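Local structure of MIP07328p (Drosophila melanogaster, 6FKK) at residues A[246-251]-A[345-350]; A[338-343]-A[355-360]. The protein probably acts as an axon guidance cue, a semaphorin that signals to cells through its receptors with chemorepellent activity, here represented by its extracellular sema and PSI domains. All coordinates share one frame; numbering follows the deposited sequence.

Interaction 1: residues A[246-251]-A[345-350]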
# COMPACT_ATOMS: atom_id res chain seq x y z
N SER A 246 23.36 12.92 -5.63
CA SER A 246 22.01 12.87 -6.19
C SER A 246 21.84 11.62 -7.04
O SER A 246 22.81 11.06 -7.55
CB SER A 246 21.72 14.12 -7.04
OG SER A 246 22.76 14.36 -7.97
N TRP A 247 20.59 11.18 -7.17
CA TRP A 247 20.30 10.01 -7.99
C TRP A 247 20.61 10.30 -9.45
O TRP A 247 20.51 11.44 -9.92
CB TRP A 247 18.84 9.61 -7.85
CG TRP A 247 18.39 9.23 -6.47
CD1 TRP A 247 17.74 10.02 -5.58
CD2 TRP A 247 18.55 7.95 -5.84
NE1 TRP A 247 17.48 9.32 -4.42
CE2 TRP A 247 17.97 8.05 -4.56
CE3 TRP A 247 19.12 6.74 -6.23
CZ2 TRP A 247 17.95 6.98 -3.67
CZ3 TRP A 247 19.10 5.68 -5.34
CH2 TRP A 247 18.52 5.81 -4.08
N THR A 248 20.99 9.25 -10.18
CA THR A 248 21.11 9.30 -11.63
C THR A 248 20.10 8.37 -12.30
O THR A 248 20.18 8.16 -13.51
CB THR A 248 22.52 8.93 -12.07
OG1 THR A 248 22.83 7.60 -11.63
CG2 THR A 248 23.53 9.90 -11.47
N SER A 249 19.16 7.83 -11.53
CA SER A 249 18.20 6.86 -12.06
C SER A 249 16.78 7.13 -11.58
O SER A 249 15.95 6.22 -11.61
CB SER A 249 18.61 5.44 -11.66
OG SER A 249 18.58 5.28 -10.26
N PHE A 250 16.48 8.35 -11.13
CA PHE A 250 15.15 8.66 -10.62
C PHE A 250 14.21 8.96 -11.79
O PHE A 250 14.41 9.94 -12.52
CB PHE A 250 15.19 9.83 -9.65
CG PHE A 250 13.85 10.19 -9.07
CD1 PHE A 250 13.36 9.52 -7.97
CD2 PHE A 250 13.08 11.20 -9.63
CE1 PHE A 250 12.12 9.84 -7.43
CE2 PHE A 250 11.85 11.53 -9.10
CZ PHE A 250 11.37 10.85 -7.99
N LEU A 251 13.19 8.12 -11.95
CA LEU A 251 12.14 8.33 -12.93
C LEU A 251 10.79 8.09 -12.25
O LEU A 251 10.70 7.37 -11.26
CB LEU A 251 12.29 7.40 -14.14
CG LEU A 251 13.55 7.56 -14.98
CD1 LEU A 251 13.62 6.47 -16.04
CD2 LEU A 251 13.58 8.93 -15.62
N GLU A 345 26.48 -0.10 -14.34
CA GLU A 345 27.32 -0.65 -13.28
C GLU A 345 27.88 0.45 -12.39
O GLU A 345 27.68 0.44 -11.17
CB GLU A 345 28.44 -1.49 -13.88
CG GLU A 345 29.37 -2.11 -12.85
CD GLU A 345 30.50 -2.92 -13.47
OE1 GLU A 345 30.41 -3.24 -14.67
OE2 GLU A 345 31.48 -3.23 -12.75
N ASP A 346 28.59 1.41 -12.98
CA ASP A 346 29.15 2.54 -12.24
C ASP A 346 28.56 3.82 -12.81
O ASP A 346 29.02 4.31 -13.85
CB ASP A 346 30.68 2.54 -12.31
CG ASP A 346 31.31 3.55 -11.37
OD1 ASP A 346 30.56 4.23 -10.64
OD2 ASP A 346 32.56 3.66 -11.35
N SER A 347 27.55 4.37 -12.13
CA SER A 347 26.89 5.58 -12.59
C SER A 347 27.77 6.82 -12.49
O SER A 347 27.43 7.84 -13.09
CB SER A 347 25.59 5.80 -11.81
OG SER A 347 25.85 5.86 -10.41
N ARG A 348 28.87 6.75 -11.75
CA ARG A 348 29.79 7.88 -11.69
C ARG A 348 30.47 8.15 -13.02
O ARG A 348 30.99 9.25 -13.24
CB ARG A 348 30.85 7.65 -10.60
CG ARG A 348 30.28 7.39 -9.22
CD ARG A 348 31.37 7.37 -8.16
NE ARG A 348 31.46 6.08 -7.49
CZ ARG A 348 32.40 5.17 -7.74
NH1 ARG A 348 33.33 5.41 -8.66
NH2 ARG A 348 32.40 4.02 -7.09
N THR A 349 30.48 7.16 -13.92
CA THR A 349 31.04 7.34 -15.26
C THR A 349 30.09 8.05 -16.21
O THR A 349 30.52 8.43 -17.30
CB THR A 349 31.43 5.98 -15.85
OG1 THR A 349 30.28 5.12 -15.86
CG2 THR A 349 32.54 5.33 -15.03
N LEU A 350 28.83 8.23 -15.83
CA LEU A 350 27.90 8.96 -16.68
C LEU A 350 28.33 10.41 -16.82
O LEU A 350 28.99 10.97 -15.94
CB LEU A 350 26.48 8.88 -16.10
CG LEU A 350 25.83 7.50 -16.13
CD1 LEU A 350 24.45 7.54 -15.48
CD2 LEU A 350 25.74 6.99 -17.55

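Interaction 2: residues A[338-343]-A[355-360]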
# COMPACT_ATOMS: atom_id res chain seq x y z
N PRO A 338 23.55 6.16 -23.31
CA PRO A 338 22.79 5.12 -22.62
C PRO A 338 21.45 5.69 -22.19
O PRO A 338 21.31 6.89 -21.93
CB PRO A 338 23.67 4.77 -21.41
CG PRO A 338 24.32 6.05 -21.08
CD PRO A 338 24.54 6.77 -22.40
N ARG A 339 20.45 4.83 -22.15
CA ARG A 339 19.11 5.29 -21.82
C ARG A 339 19.04 5.69 -20.35
O ARG A 339 19.53 4.95 -19.49
CB ARG A 339 18.07 4.22 -22.13
CG ARG A 339 16.67 4.65 -21.76
CD ARG A 339 15.62 3.76 -22.38
NE ARG A 339 14.29 4.28 -22.08
CZ ARG A 339 13.70 5.26 -22.74
NH1 ARG A 339 12.49 5.66 -22.38
NH2 ARG A 339 14.32 5.84 -23.76
N PRO A 340 18.46 6.84 -20.02
CA PRO A 340 18.30 7.20 -18.61
C PRO A 340 17.40 6.20 -17.89
O PRO A 340 16.47 5.64 -18.47
CB PRO A 340 17.65 8.59 -18.66
CG PRO A 340 17.98 9.12 -20.00
CD PRO A 340 18.02 7.92 -20.91
N GLY A 341 17.69 6.00 -16.60
CA GLY A 341 16.98 5.02 -15.82
C GLY A 341 17.48 3.60 -15.97
O GLY A 341 17.06 2.73 -15.19
N GLN A 342 18.34 3.33 -16.94
CA GLN A 342 18.95 2.02 -17.10
C GLN A 342 20.10 1.87 -16.11
O GLN A 342 21.02 2.69 -16.09
CB GLN A 342 19.44 1.84 -18.54
CG GLN A 342 20.55 0.82 -18.72
CD GLN A 342 21.03 0.75 -20.16
OE1 GLN A 342 20.28 1.03 -21.09
NE2 GLN A 342 22.29 0.38 -20.34
N CYS A 343 20.05 0.82 -15.30
CA CYS A 343 20.99 0.66 -14.19
C CYS A 343 22.37 0.32 -14.72
O CYS A 343 22.68 -0.84 -15.00
CB CYS A 343 20.49 -0.40 -13.21
SG CYS A 343 18.81 -0.13 -12.59
N VAL A 355 23.32 13.10 -16.80
CA VAL A 355 22.73 13.22 -15.47
C VAL A 355 21.78 14.41 -15.41
O VAL A 355 20.68 14.31 -14.85
CB VAL A 355 23.83 13.32 -14.40
CG1 VAL A 355 23.22 13.47 -13.02
CG2 VAL A 355 24.74 12.10 -14.46
N ASN A 356 22.18 15.54 -16.00
CA ASN A 356 21.29 16.70 -16.03
C ASN A 356 20.01 16.41 -16.81
O ASN A 356 18.96 16.97 -16.49
CB ASN A 356 22.01 17.91 -16.63
CG ASN A 356 22.90 18.62 -15.63
OD1 ASN A 356 22.43 19.36 -14.77
ND2 ASN A 356 24.21 18.39 -15.74
N PHE A 357 20.09 15.55 -17.82
CA PHE A 357 18.90 15.22 -18.60
C PHE A 357 17.85 14.52 -17.74
O PHE A 357 16.68 14.92 -17.71
CB PHE A 357 19.27 14.35 -19.80
CG PHE A 357 18.11 13.96 -20.66
CD1 PHE A 357 17.71 14.77 -21.71
CD2 PHE A 357 17.40 12.80 -20.42
CE1 PHE A 357 16.64 14.42 -22.51
CE2 PHE A 357 16.33 12.44 -21.21
CZ PHE A 357 15.94 13.26 -22.26
N ILE A 358 18.26 13.46 -17.03
CA ILE A 358 17.31 12.73 -16.20
C ILE A 358 16.84 13.57 -15.02
O ILE A 358 15.76 13.32 -14.47
CB ILE A 358 17.91 11.39 -15.74
CG1 ILE A 358 16.81 10.46 -15.23
CG2 ILE A 358 18.96 11.61 -14.67
CD1 ILE A 358 17.31 9.11 -14.80
N LYS A 359 17.62 14.57 -14.62
CA LYS A 359 17.13 15.53 -13.63
C LYS A 359 16.14 16.51 -14.24
O LYS A 359 15.25 17.00 -13.53
CB LYS A 359 18.30 16.29 -13.00
CG LYS A 359 19.24 15.43 -12.17
CD LYS A 359 20.32 16.27 -11.52
CE LYS A 359 21.20 15.44 -10.60
NZ LYS A 359 22.17 16.27 -9.84
N ASN A 360 16.28 16.80 -15.53
CA ASN A 360 15.36 17.72 -16.19
C ASN A 360 14.08 17.03 -16.65
O ASN A 360 13.03 17.68 -16.73
CB ASN A 360 16.04 18.38 -17.39
CG ASN A 360 17.15 19.33 -16.98
OD1 ASN A 360 17.11 19.92 -15.90
ND2 ASN A 360 18.16 19.47 -17.84

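Interaction 1: residues A[246-251]-A[345-350]
Thr248 is met by two residues of 345-350, Ser347 and Leu350, and Asp346 shapes the turn that brings both to it. The carboxylate of Asp346 folds back over its own chain, where OD1 accepts the backbone N-H of Arg348 at 3.2 Å, approached from above the carboxylate plane. This is an Asx turn, a role that suits a short side chain with an acceptor at its end. Ser347 follows, presenting CB to Thr248 OG1 at 3.3 Å; threonine suits its place here, with a hydroxyl beside Ser347 and carbon toward Leu350. The two hydroxyls, OG1 of Thr248 and OG of Ser347, stay 3.7 Å apart and do not bond to each other. Instead Ser347 OG is gripped by Gly238 O, Arg237 N and Asp236 OD1, while the other oxygen of Asp236 takes the N-H of Thr248, so Asp236 ties both segments together. Residues 347-349 form a short 3-10 turn in the long excursion between strands 298-305 and 377-380, consistent with the extrusion inserted into a blade of the sema propeller; 246-251 leads into strand 251-259 of what is probably the neighbouring blade. The side chain of Arg348 leaves the backbone away from 246-251, and Asp346 OD1 lies over the face of its guanidinium. Its NH1 is 3.3 Å from Asp346 OD2, an attraction of charges without a directed N-H. Thr349 closes the turn through its backbone N, which donates to Asp346 O. Leu350 N then bonds to Ser347 O at 3.1 Å, and the side chain turns back inward. With CG anti to its carbonyl carbon (chi1 -67°), Leu350 sends CD1 to within 4.2 Å of Thr248 CB, and both side chains also rest on Val355 of helix 352-360.

Interaction 2: residues A[338-343]-A[355-360]
Pro340 lies against one side of helix 352-360, where its ring touches two successive residues, Phe357 and Ile358. CG of Pro340 approaches Phe357 CD2 at 3.7 Å, and the proline ring and the aromatic side chain lie at a slant to one another. On the next atom of the proline ring, CB rests 3.9 Å from Ile358 CD1, so the pyrrolidine sits across both side chains. Phe357 reaches it with CG anti to the backbone N (chi1 -180°), which swings the ring out from the helix. Ile358 is extended as well, and its terminal CD1 passes beyond the proline to come within 3.6 Å of Gly341 N, a van der Waals contact of methyl with peptide. The backbone that offers these atoms is a type II beta turn from Arg339 to Gln342, closed by the bond from Gln342 N to Arg339 O at 3.2 Å. Proline suits the second position of such a turn because its ring already fixes phi near the required value. Glycine suits the third, where phi is positive (82°) and a side chain would press on the carbonyl oxygen of Pro340. Just beyond the turn, Cys343 is joined by a disulfide to Cys233 at the end of strand 225-233, tethering this loop of the probable sema extrusion to the propeller sheet. Around it, Phe357 meets Phe317 edge-to-face and also touches His361 and Pro336. No hydrogen bond or ion pair links 338-343 to 355-360: the contact is carbon against carbon and against one peptide nitrogen, so its specificity rests on how a rigid proline and a bare glycine fit an aromatic ring and a branched aliphatic chain, all four buried.

How the interactions relate
Both contacts are buried although their centres lie about 27 and 28 Å from the centre of the chain, in a peripheral part of the sema domain. Helix 352-360 connects them. Ile358, part of interaction 2, also packs its CD1 against Thr248 O and its CG1 against Leu251 CD2, both of 246-251, while Lys359 NZ probably hydrogen-bonds Ser246 OG. Segment 345-350 joins the two segments of interaction 2 in sequence, so the contacts interlock along the chain. Their chemistry differs: interaction 1 sets a threonine against a serine and a leucine, with the Ser347 hydroxyl and Thr248 N held by residues 236-238, whereas interaction 2 is apolar and shaped by a turn.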